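Local coordinates for large adhesion protein (Lap) involved in biofilm formation (Marinobacter hydrocarbonoclasticus, PDB 6XI3), which takes part in biofilm formation as a large adhesin, whose tandem calcium-binding Ig-like repeats probably extend it toward its target, at residues Ala157-Met160 with Asn166-Asn169; Val253-Thr258 with Gly275-Thr280; Val323-Val328 with Gln333-Ser338. All blocks are in the same frame, centred on the assembly; numbering follows the deposited sequence.

Contact 1: Ala157-Met160 with Asn166-Asn169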
ATOM      1  N   ALA A 157      14.287  -3.214 -22.547  1.00 24.21           N
ATOM      2  CA  ALA A 157      14.266  -3.784 -21.198  1.00 25.30           C
ATOM      3  C   ALA A 157      13.214  -3.008 -20.407  1.00 24.15           C
ATOM      4  O   ALA A 157      13.348  -1.754 -20.316  1.00 27.68           O
ATOM      5  CB  ALA A 157      15.648  -3.730 -20.565  1.00 27.24           C
ATOM      6  N   ILE A 158      12.218  -3.724 -19.887  1.00 24.03           N
ATOM      7  CA  ILE A 158      11.089  -3.147 -19.101  1.00 25.48           C
ATOM      8  C   ILE A 158      11.102  -3.695 -17.683  1.00 28.47           C
ATOM      9  O   ILE A 158      11.221  -4.954 -17.478  1.00 28.15           O
ATOM     10  CB  ILE A 158       9.736  -3.360 -19.787  1.00 27.85           C
ATOM     11  CG1 ILE A 158       9.702  -2.605 -21.117  1.00 28.44           C
ATOM     12  CG2 ILE A 158       8.604  -2.913 -18.865  1.00 27.34           C
ATOM     13  CD1 ILE A 158       8.707  -3.134 -22.101  1.00 33.08           C
ATOM     14  N   THR A 159      10.940  -2.763 -16.749  1.00 28.70           N
ATOM     15  CA  THR A 159      10.890  -3.009 -15.297  1.00 30.02           C
ATOM     16  C   THR A 159       9.584  -2.399 -14.791  1.00 29.54           C
ATOM     17  O   THR A 159       9.324  -1.214 -15.100  1.00 30.93           O
ATOM     18  CB  THR A 159      12.116  -2.388 -14.620  1.00 35.32           C
ATOM     19  OG1 THR A 159      13.314  -2.940 -15.172  1.00 41.33           O
ATOM     20  CG2 THR A 159      12.183  -2.657 -13.142  1.00 41.02           C
ATOM     21  N   MET A 160       8.838  -3.154 -13.993  1.00 29.33           N
ATOM     22  CA  MET A 160       7.675  -2.648 -13.241  1.00 30.39           C
ATOM     23  C   MET A 160       7.920  -2.862 -11.749  1.00 30.03           C
ATOM     24  O   MET A 160       8.239  -3.978 -11.366  1.00 29.02           O
ATOM     25  CB  MET A 160       6.415  -3.347 -13.727  1.00 32.74           C
ATOM     26  CG  MET A 160       6.144  -2.925 -15.151  1.00 37.72           C
ATOM     27  SD  MET A 160       4.682  -3.655 -15.843  1.00 40.42           S
ATOM     28  CE  MET A 160       5.336  -5.270 -16.224  1.00 40.17           C
ATOM     29  N   ASN A 166       8.858  -4.864  -4.951  1.00 29.43           N
ATOM     30  CA  ASN A 166       8.758  -6.025  -5.886  1.00 28.27           C
ATOM     31  C   ASN A 166       8.900  -5.568  -7.350  1.00 30.40           C
ATOM     32  O   ASN A 166       8.483  -4.424  -7.700  1.00 27.67           O
ATOM     33  CB  ASN A 166       7.466  -6.827  -5.765  1.00 27.34           C
ATOM     34  CG  ASN A 166       7.188  -7.277  -4.343  1.00 33.31           C
ATOM     35  OD1 ASN A 166       8.007  -7.973  -3.760  1.00 36.89           O
ATOM     36  ND2 ASN A 166       6.055  -6.886  -3.771  1.00 29.15           N
ATOM     37  N   ILE A 167       9.453  -6.447  -8.189  1.00 29.40           N
ATOM     38  CA  ILE A 167       9.798  -6.122  -9.597  1.00 32.46           C
ATOM     39  C   ILE A 167       9.241  -7.200 -10.543  1.00 30.91           C
ATOM     40  O   ILE A 167       9.355  -8.402 -10.258  1.00 28.81           O
ATOM     41  CB  ILE A 167      11.315  -5.931  -9.732  1.00 34.61           C
ATOM     42  CG1 ILE A 167      11.802  -4.728  -8.912  1.00 37.39           C
ATOM     43  CG2 ILE A 167      11.685  -5.833 -11.197  1.00 36.01           C
ATOM     44  CD1 ILE A 167      13.260  -4.331  -9.148  1.00 40.57           C
ATOM     45  N   VAL A 168       8.629  -6.766 -11.637  1.00 28.08           N
ATOM     46  CA  VAL A 168       8.367  -7.639 -12.810  1.00 28.14           C
ATOM     47  C   VAL A 168       9.255  -7.148 -13.951  1.00 29.88           C
ATOM     48  O   VAL A 168       9.229  -5.936 -14.238  1.00 29.27           O
ATOM     49  CB  VAL A 168       6.890  -7.644 -13.213  1.00 27.79           C
ATOM     50  CG1 VAL A 168       6.728  -8.260 -14.588  1.00 30.56           C
ATOM     51  CG2 VAL A 168       6.029  -8.345 -12.172  1.00 29.66           C
ATOM     52  N   ASN A 169      10.013  -8.063 -14.557  1.00 30.81           N
ATOM     53  CA  ASN A 169      10.871  -7.784 -15.733  1.00 29.58           C
ATOM     54  C   ASN A 169      10.136  -8.235 -16.996  1.00 29.67           C
ATOM     55  O   ASN A 169       9.359  -9.215 -16.974  1.00 29.18           O
ATOM     56  CB  ASN A 169      12.244  -8.434 -15.587  1.00 31.35           C
ATOM     57  CG  ASN A 169      13.003  -7.898 -14.387  1.00 33.97           C
ATOM     58  OD1 ASN A 169      13.249  -8.615 -13.418  1.00 39.75           O
ATOM     59  ND2 ASN A 169      13.386  -6.642 -14.438  1.00 35.12           N
TER
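The beta hairpin of strands 155-161 and 167-173 joins M160 to V168 near its turn, and the pairing illustrates how one short ladder can present an apolar face and a mixed, more polar one. The two backbones run antiparallel, their local axes 4.7 Å apart at closest approach. M160 and V168 form a hydrogen-bonded pair: M160 N donates to V168 O at 2.8 Å, and V168 N returns an equally short bond to M160 O. The same carbonyl oxygen, M160 O, also receives a CA-H...O contact from I167 CA at 3.2 Å.

On the face of M160 and V168 the two side chains lie alongside one another, and the methionine folds back at its end. The bend about its last torsion (chi3 -79°) carries CE of M160 to within 3.7 Å of CG1 of V168, so the thioether methyl, rather than the sulfur, makes the apolar contact. T159 and N169, a non-hydrogen-bonded pair, project from the other face. They run side by side, but T159 OG1 and N169 ND2 stay 3.8 Å apart, too far for a bond. T159 instead turns CG2 toward I167 CG2, methyl to methyl at 3.8 Å.

N166, in the turn, hydrogen-bonds D162 OD2 through ND2. Strand 167-173 is one of the two outermost strands of its sheet within the chain, whereas strand 155-161 is flanked on its other side by strand 193-202, where the backbone of T159 is hydrogen-bonded to that of E198. M160 is buried between the sheets against V141 and V185, while V168 leans on S189 and L190 of a loop.

Contact 2: Val253-Thr258 with Gly275-Thr280; sequences VDLTVT and GSYSLT
V253 and Y277 sit on strands whose backbones stay well separated, with their CA atoms 8.0 Å apart, and the strands diverge further to 9.9 Å between the CA atoms of L255 and L279. At such a spacing only side chains can bridge the gap. The principal meeting is between the branched end of V253 and the phenol ring of Y277, which cross at about a right angle. Both valine methyls lie over the same ring face. CG1 of V253 is the CH-pi partner: it stands 4.1 Å from the centroid of the Y277 ring, only 15° off the ring normal. CG2 of V253 settles nearer the root of the ring, 4.0 Å from CG of Y277. With CG1 of V253 anti to its backbone N (chi1 -178°), the fork spans the ring along its length. Y277 reaches into the gap with CG set between its own backbone N and carbonyl carbon (chi1 69°), the crowded position.

L255 adds a looser contact, its CD2 approaching CE1 of Y277 obliquely at 4.3 Å. The ring is fixed at its far end as well, since Y277 OH is hydrogen-bonded to the backbone oxygen of T225. T225 and L224, which also touches the tyrosine, belong to the pocket that holds the bound EDTA-type chelator. A296 of strand 290-299 touches V253, L255 and Y277 alike. Strand 252-258 belongs to a four-stranded sheet and strand 277-283 to a three-stranded one, so this is face-to-face packing of two sheets across the hydrophobic core of an Ig-like beta-sandwich.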
ATOM      1  N   VAL A 253      -1.821  -0.352  13.283  1.00 22.52           N
ATOM      2  CA  VAL A 253      -3.239  -0.599  13.617  1.00 23.09           C
ATOM      3  C   VAL A 253      -3.503   0.221  14.872  1.00 21.94           C
ATOM      4  O   VAL A 253      -2.799   0.010  15.869  1.00 21.89           O
ATOM      5  CB  VAL A 253      -3.497  -2.091  13.849  1.00 23.45           C
ATOM      6  CG1 VAL A 253      -4.966  -2.380  14.142  1.00 22.58           C
ATOM      7  CG2 VAL A 253      -3.009  -2.899  12.655  1.00 26.03           C
ATOM      8  N   ASP A 254      -4.504   1.082  14.829  1.00 21.25           N
ATOM      9  CA  ASP A 254      -4.966   1.878  15.984  1.00 23.03           C
ATOM     10  C   ASP A 254      -6.209   1.197  16.513  1.00 24.18           C
ATOM     11  O   ASP A 254      -7.107   0.902  15.685  1.00 25.50           O
ATOM     12  CB  ASP A 254      -5.272   3.310  15.580  1.00 25.83           C
ATOM     13  CG  ASP A 254      -4.019   4.038  15.129  1.00 34.96           C
ATOM     14  OD1 ASP A 254      -2.910   3.734  15.674  1.00 33.22           O
ATOM     15  OD2 ASP A 254      -4.172   4.889  14.246  1.00 44.12           O
ATOM     16  N   LEU A 255      -6.223   0.924  17.817  1.00 22.07           N
ATOM     17  CA  LEU A 255      -7.331   0.211  18.458  1.00 24.02           C
ATOM     18  C   LEU A 255      -7.917   1.118  19.520  1.00 24.44           C
ATOM     19  O   LEU A 255      -7.179   1.943  20.069  1.00 21.47           O
ATOM     20  CB  LEU A 255      -6.855  -1.108  19.059  1.00 24.98           C
ATOM     21  CG  LEU A 255      -6.315  -2.114  18.046  1.00 25.23           C
ATOM     22  CD1 LEU A 255      -4.816  -2.182  18.130  1.00 27.72           C
ATOM     23  CD2 LEU A 255      -6.907  -3.478  18.273  1.00 28.00           C
ATOM     24  N   THR A 256      -9.211   0.973  19.764  1.00 24.26           N
ATOM     25  CA  THR A 256      -9.863   1.650  20.906  1.00 25.19           C
ATOM     26  C   THR A 256     -10.696   0.589  21.592  1.00 24.68           C
ATOM     27  O   THR A 256     -11.163  -0.332  20.872  1.00 23.72           O
ATOM     28  CB  THR A 256     -10.716   2.865  20.511  1.00 25.53           C
ATOM     29  OG1 THR A 256     -11.772   2.360  19.695  1.00 25.93           O
ATOM     30  CG2 THR A 256      -9.926   3.940  19.811  1.00 27.21           C
ATOM     31  N   VAL A 257     -10.702   0.646  22.925  1.00 25.55           N
ATOM     32  CA  VAL A 257     -11.566  -0.204  23.781  1.00 24.26           C
ATOM     33  C   VAL A 257     -12.470   0.746  24.558  1.00 26.01           C
ATOM     34  O   VAL A 257     -11.940   1.586  25.311  1.00 26.58           O
ATOM     35  CB  VAL A 257     -10.767  -1.104  24.743  1.00 23.75           C
ATOM     36  CG1 VAL A 257     -11.687  -2.090  25.432  1.00 24.78           C
ATOM     37  CG2 VAL A 257      -9.631  -1.832  24.059  1.00 24.36           C
ATOM     38  N   THR A 258     -13.780   0.566  24.403  1.00 24.11           N
ATOM     39  CA  THR A 258     -14.807   1.492  24.925  1.00 25.33           C
ATOM     40  C   THR A 258     -15.680   0.698  25.898  1.00 23.61           C
ATOM     41  O   THR A 258     -16.125  -0.407  25.545  1.00 24.47           O
ATOM     42  CB  THR A 258     -15.559   2.190  23.782  1.00 25.84           C
ATOM     43  OG1 THR A 258     -14.622   2.800  22.880  1.00 25.46           O
ATOM     44  CG2 THR A 258     -16.488   3.278  24.287  1.00 28.06           C
ATOM     45  N   GLY A 275      -0.162 -10.396   7.189  1.00 27.93           N
ATOM     46  CA  GLY A 275      -1.280  -9.453   7.404  1.00 27.89           C
ATOM     47  C   GLY A 275      -1.894  -9.522   8.800  1.00 26.78           C
ATOM     48  O   GLY A 275      -2.807  -8.715   9.105  1.00 24.71           O
ATOM     49  N   SER A 276      -1.417 -10.431   9.642  1.00 26.64           N
ATOM     50  CA  SER A 276      -1.951 -10.623  11.016  1.00 26.68           C
ATOM     51  C   SER A 276      -1.377  -9.549  11.926  1.00 24.41           C
ATOM     52  O   SER A 276      -0.303  -8.990  11.617  1.00 22.07           O
ATOM     53  CB  SER A 276      -1.681 -12.016  11.559  1.00 27.17           C
ATOM     54  OG  SER A 276      -0.291 -12.224  11.769  1.00 29.13           O
ATOM     55  N   TYR A 277      -2.094  -9.268  13.009  1.00 23.81           N
ATOM     56  CA  TYR A 277      -1.624  -8.421  14.123  1.00 22.94           C
ATOM     57  C   TYR A 277      -2.166  -9.013  15.434  1.00 25.28           C
ATOM     58  O   TYR A 277      -3.175  -9.727  15.444  1.00 25.88           O
ATOM     59  CB  TYR A 277      -1.975  -6.950  13.857  1.00 25.24           C
ATOM     60  CG  TYR A 277      -3.451  -6.643  13.929  1.00 22.96           C
ATOM     61  CD1 TYR A 277      -4.040  -6.377  15.144  1.00 22.36           C
ATOM     62  CD2 TYR A 277      -4.261  -6.725  12.811  1.00 23.81           C
ATOM     63  CE1 TYR A 277      -5.402  -6.178  15.251  1.00 22.99           C
ATOM     64  CE2 TYR A 277      -5.622  -6.486  12.885  1.00 23.89           C
ATOM     65  CZ  TYR A 277      -6.188  -6.199  14.118  1.00 22.50           C
ATOM     66  OH  TYR A 277      -7.520  -5.985  14.249  1.00 21.61           O
ATOM     67  N   SER A 278      -1.464  -8.717  16.525  1.00 24.95           N
ATOM     68  CA  SER A 278      -1.713  -9.267  17.879  1.00 29.30           C
ATOM     69  C   SER A 278      -1.251  -8.240  18.908  1.00 27.22           C
ATOM     70  O   SER A 278      -0.139  -7.686  18.748  1.00 23.36           O
ATOM     71  CB  SER A 278      -0.943 -10.562  18.077  1.00 28.21           C
ATOM     72  OG  SER A 278      -1.303 -11.130  19.318  1.00 40.67           O
ATOM     73  N   LEU A 279      -2.016  -8.042  19.969  1.00 25.51           N
ATOM     74  CA  LEU A 279      -1.506  -7.286  21.133  1.00 26.14           C
ATOM     75  C   LEU A 279      -2.014  -7.970  22.399  1.00 28.37           C
ATOM     76  O   LEU A 279      -3.251  -8.124  22.514  1.00 26.74           O
ATOM     77  CB  LEU A 279      -1.973  -5.834  21.000  1.00 29.48           C
ATOM     78  CG  LEU A 279      -1.398  -4.854  22.019  1.00 34.95           C
ATOM     79  CD1 LEU A 279       0.141  -4.866  22.062  1.00 36.54           C
ATOM     80  CD2 LEU A 279      -1.936  -3.454  21.754  1.00 32.50           C
ATOM     81  N   THR A 280      -1.111  -8.422  23.280  1.00 24.96           N
ATOM     82  CA  THR A 280      -1.489  -9.121  24.543  1.00 28.72           C
ATOM     83  C   THR A 280      -1.207  -8.178  25.716  1.00 25.87           C
ATOM     84  O   THR A 280      -0.226  -7.453  25.654  1.00 25.00           O
ATOM     85  CB  THR A 280      -0.779 -10.480  24.628  1.00 29.10           C
ATOM     86  OG1 THR A 280       0.607 -10.196  24.723  1.00 33.30           O
ATOM     87  CG2 THR A 280      -1.044 -11.336  23.415  1.00 30.90           C
TER

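Contact 3: Val323-Val328 with Gln333-Ser338; sequences VSLDTV and QTVDLS
L325 and L337 mark the tightly packed side of a beta hairpin, strands 320-329 and 334-342, that is interrupted by a classic beta bulge. Here the side chains of L325 and L337 cross at a slant, CD1 against CD2, a carbon pair modelled closer than usual and therefore of doubtful exact spacing. The same CD1 of L325 rests 3.8 Å from CB of V335, and V328 lies alongside V335, with CG2 against CG1 at 4.1 Å. V335 and L337 are buried beneath I354 and V352 of strand 349-356, in the core of the sandwich.

The opposite face is polar, and loose where T327 lies beside D336: T327 OG1 keeps 3.8 Å from D336 OD2. D336 uses its other oxygen, OD1, to accept from the backbone N of G378 on the neighbouring strand. D326 and T327 are exposed to solvent.

The bulge places D326 and T327 together opposite D336, whose carbonyl accepts from both: D326 N at 2.9 Å and T327 N at 3.2 Å from D336 O, both from the same side of its plane. The extra residue swings the D326 side chain toward the partner strand, where S338 OG lies beside D326 OD2 at a very short modelled separation that is doubtful. The firm bond to this carboxylate comes from its own strand: S324 OG meets D326 OD1 at 2.7 Å, nearly head-on to its C-O bond.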
ATOM      1  N   VAL A 323     -28.304  -4.901  52.723  1.00 25.98           N
ATOM      2  CA  VAL A 323     -29.266  -3.961  53.353  1.00 24.74           C
ATOM      3  C   VAL A 323     -29.263  -4.248  54.855  1.00 29.39           C
ATOM      4  O   VAL A 323     -29.013  -5.408  55.242  1.00 30.40           O
ATOM      5  CB  VAL A 323     -30.668  -4.089  52.740  1.00 24.42           C
ATOM      6  CG1 VAL A 323     -31.307  -5.421  53.078  1.00 24.42           C
ATOM      7  CG2 VAL A 323     -31.566  -2.941  53.171  1.00 25.36           C
ATOM      8  N   SER A 324     -29.516  -3.208  55.649  1.00 30.33           N
ATOM      9  CA  SER A 324     -29.602  -3.268  57.124  1.00 32.86           C
ATOM     10  C   SER A 324     -30.862  -2.532  57.580  1.00 31.58           C
ATOM     11  O   SER A 324     -31.153  -1.429  57.075  1.00 27.40           O
ATOM     12  CB  SER A 324     -28.357  -2.721  57.773  1.00 35.49           C
ATOM     13  OG  SER A 324     -28.570  -2.561  59.169  1.00 40.31           O
ATOM     14  N   LEU A 325     -31.618  -3.154  58.483  1.00 30.59           N
ATOM     15  CA  LEU A 325     -32.708  -2.457  59.191  1.00 31.34           C
ATOM     16  C   LEU A 325     -32.089  -1.848  60.450  1.00 32.30           C
ATOM     17  O   LEU A 325     -31.840  -2.593  61.415  1.00 32.24           O
ATOM     18  CB  LEU A 325     -33.826  -3.447  59.490  1.00 32.45           C
ATOM     19  CG  LEU A 325     -35.004  -2.896  60.277  1.00 33.75           C
ATOM     20  CD1 LEU A 325     -35.599  -1.664  59.613  1.00 33.60           C
ATOM     21  CD2 LEU A 325     -36.062  -3.984  60.429  1.00 37.69           C
ATOM     22  N   ASP A 326     -31.831  -0.542  60.389  1.00 31.14           N
ATOM     23  CA  ASP A 326     -31.101   0.228  61.428  1.00 29.53           C
ATOM     24  C   ASP A 326     -32.017   0.559  62.610  1.00 31.17           C
ATOM     25  O   ASP A 326     -31.566   0.399  63.732  1.00 29.64           O
ATOM     26  CB  ASP A 326     -30.484   1.474  60.822  1.00 27.58           C
ATOM     27  CG  ASP A 326     -29.462   1.113  59.751  1.00 31.26           C
ATOM     28  OD1 ASP A 326     -28.846   0.020  59.845  1.00 30.83           O
ATOM     29  OD2 ASP A 326     -29.333   1.882  58.830  1.00 31.56           O
ATOM     30  N   THR A 327     -33.248   0.995  62.369  1.00 29.02           N
ATOM     31  CA  THR A 327     -34.167   1.462  63.435  1.00 29.69           C
ATOM     32  C   THR A 327     -35.590   1.135  63.032  1.00 28.59           C
ATOM     33  O   THR A 327     -35.926   1.369  61.867  1.00 25.06           O
ATOM     34  CB  THR A 327     -34.107   2.988  63.619  1.00 34.87           C
ATOM     35  OG1 THR A 327     -32.742   3.370  63.695  1.00 38.68           O
ATOM     36  CG2 THR A 327     -34.839   3.507  64.842  1.00 37.51           C
ATOM     37  N   VAL A 328     -36.376   0.624  63.972  1.00 27.10           N
ATOM     38  CA  VAL A 328     -37.857   0.628  63.914  1.00 26.45           C
ATOM     39  C   VAL A 328     -38.285   1.604  64.999  1.00 28.94           C
ATOM     40  O   VAL A 328     -37.960   1.324  66.169  1.00 27.73           O
ATOM     41  CB  VAL A 328     -38.441  -0.771  64.143  1.00 28.18           C
ATOM     42  CG1 VAL A 328     -39.959  -0.739  64.145  1.00 27.97           C
ATOM     43  CG2 VAL A 328     -37.919  -1.779  63.118  1.00 28.39           C
ATOM     44  N   GLN A 333     -44.062   4.946  63.857  1.00 27.15           N
ATOM     45  CA  GLN A 333     -44.326   3.890  62.836  1.00 26.48           C
ATOM     46  C   GLN A 333     -43.465   4.161  61.605  1.00 26.64           C
ATOM     47  O   GLN A 333     -43.995   4.260  60.493  1.00 24.18           O
ATOM     48  CB  GLN A 333     -45.818   3.768  62.547  1.00 27.82           C
ATOM     49  CG  GLN A 333     -46.545   3.370  63.825  1.00 28.15           C
ATOM     50  CD  GLN A 333     -48.043   3.262  63.666  1.00 35.60           C
ATOM     51  OE1 GLN A 333     -48.554   2.577  62.794  1.00 36.24           O
ATOM     52  NE2 GLN A 333     -48.762   3.924  64.553  1.00 41.49           N
ATOM     53  N   THR A 334     -42.158   4.201  61.811  1.00 25.61           N
ATOM     54  CA  THR A 334     -41.179   4.428  60.715  1.00 28.13           C
ATOM     55  C   THR A 334     -40.005   3.466  60.863  1.00 25.91           C
ATOM     56  O   THR A 334     -39.888   2.872  61.930  1.00 23.00           O
ATOM     57  CB  THR A 334     -40.673   5.875  60.678  1.00 27.38           C
ATOM     58  OG1 THR A 334     -40.043   6.193  61.920  1.00 30.48           O
ATOM     59  CG2 THR A 334     -41.785   6.845  60.352  1.00 27.64           C
ATOM     60  N   VAL A 335     -39.221   3.315  59.792  1.00 22.32           N
ATOM     61  CA  VAL A 335     -37.968   2.535  59.802  1.00 23.45           C
ATOM     62  C   VAL A 335     -36.867   3.368  59.153  1.00 25.11           C
ATOM     63  O   VAL A 335     -37.166   4.232  58.318  1.00 26.38           O
ATOM     64  CB  VAL A 335     -38.111   1.153  59.150  1.00 26.50           C
ATOM     65  CG1 VAL A 335     -39.148   0.315  59.876  1.00 28.60           C
ATOM     66  CG2 VAL A 335     -38.430   1.228  57.670  1.00 25.73           C
ATOM     67  N   ASP A 336     -35.642   3.178  59.621  1.00 24.26           N
ATOM     68  CA  ASP A 336     -34.436   3.700  58.946  1.00 27.52           C
ATOM     69  C   ASP A 336     -33.709   2.471  58.410  1.00 27.46           C
ATOM     70  O   ASP A 336     -33.562   1.507  59.192  1.00 25.14           O
ATOM     71  CB  ASP A 336     -33.561   4.549  59.877  1.00 29.47           C
ATOM     72  CG  ASP A 336     -34.250   5.763  60.501  1.00 29.19           C
ATOM     73  OD1 ASP A 336     -35.305   6.198  60.015  1.00 28.78           O
ATOM     74  OD2 ASP A 336     -33.702   6.271  61.470  1.00 35.83           O
ATOM     75  N   LEU A 337     -33.315   2.513  57.132  1.00 26.95           N
ATOM     76  CA  LEU A 337     -32.640   1.422  56.394  1.00 26.43           C
ATOM     77  C   LEU A 337     -31.327   1.990  55.869  1.00 24.75           C
ATOM     78  O   LEU A 337     -31.281   3.172  55.625  1.00 22.95           O
ATOM     79  CB  LEU A 337     -33.497   0.985  55.202  1.00 28.94           C
ATOM     80  CG  LEU A 337     -34.923   0.572  55.516  1.00 31.98           C
ATOM     81  CD1 LEU A 337     -35.670   0.309  54.237  1.00 33.55           C
ATOM     82  CD2 LEU A 337     -34.946  -0.666  56.404  1.00 34.36           C
ATOM     83  N   SER A 338     -30.302   1.167  55.702  1.00 24.15           N
ATOM     84  CA  SER A 338     -29.054   1.558  55.013  1.00 26.10           C
ATOM     85  C   SER A 338     -28.506   0.343  54.269  1.00 26.32           C
ATOM     86  O   SER A 338     -28.942  -0.779  54.583  1.00 25.84           O
ATOM     87  CB  SER A 338     -28.041   2.086  55.987  1.00 27.78           C
ATOM     88  OG  SER A 338     -27.862   1.167  57.031  1.00 27.03           O
TER

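In the fold
Contacts 1, 2 and 3 follow one another along the chain and in space. Their centres lie about 35 Å apart from 1 to 2 and about 51 Å from 2 to 3. The 86 Å from 1 to 3 equals the sum, so they are strung almost in a straight line. None touches another: each belongs to a different beta-sandwich. Contacts 1 and 3 join neighbouring strands within a sheet, whereas contact 2 joins facing sheets. A calcium site with D192, D218 and D246 lies between contacts 1 and 2, and one with D289, D315 and D343 between 2 and 3, consistent with calcium stiffening the junctions of an extended adhesin.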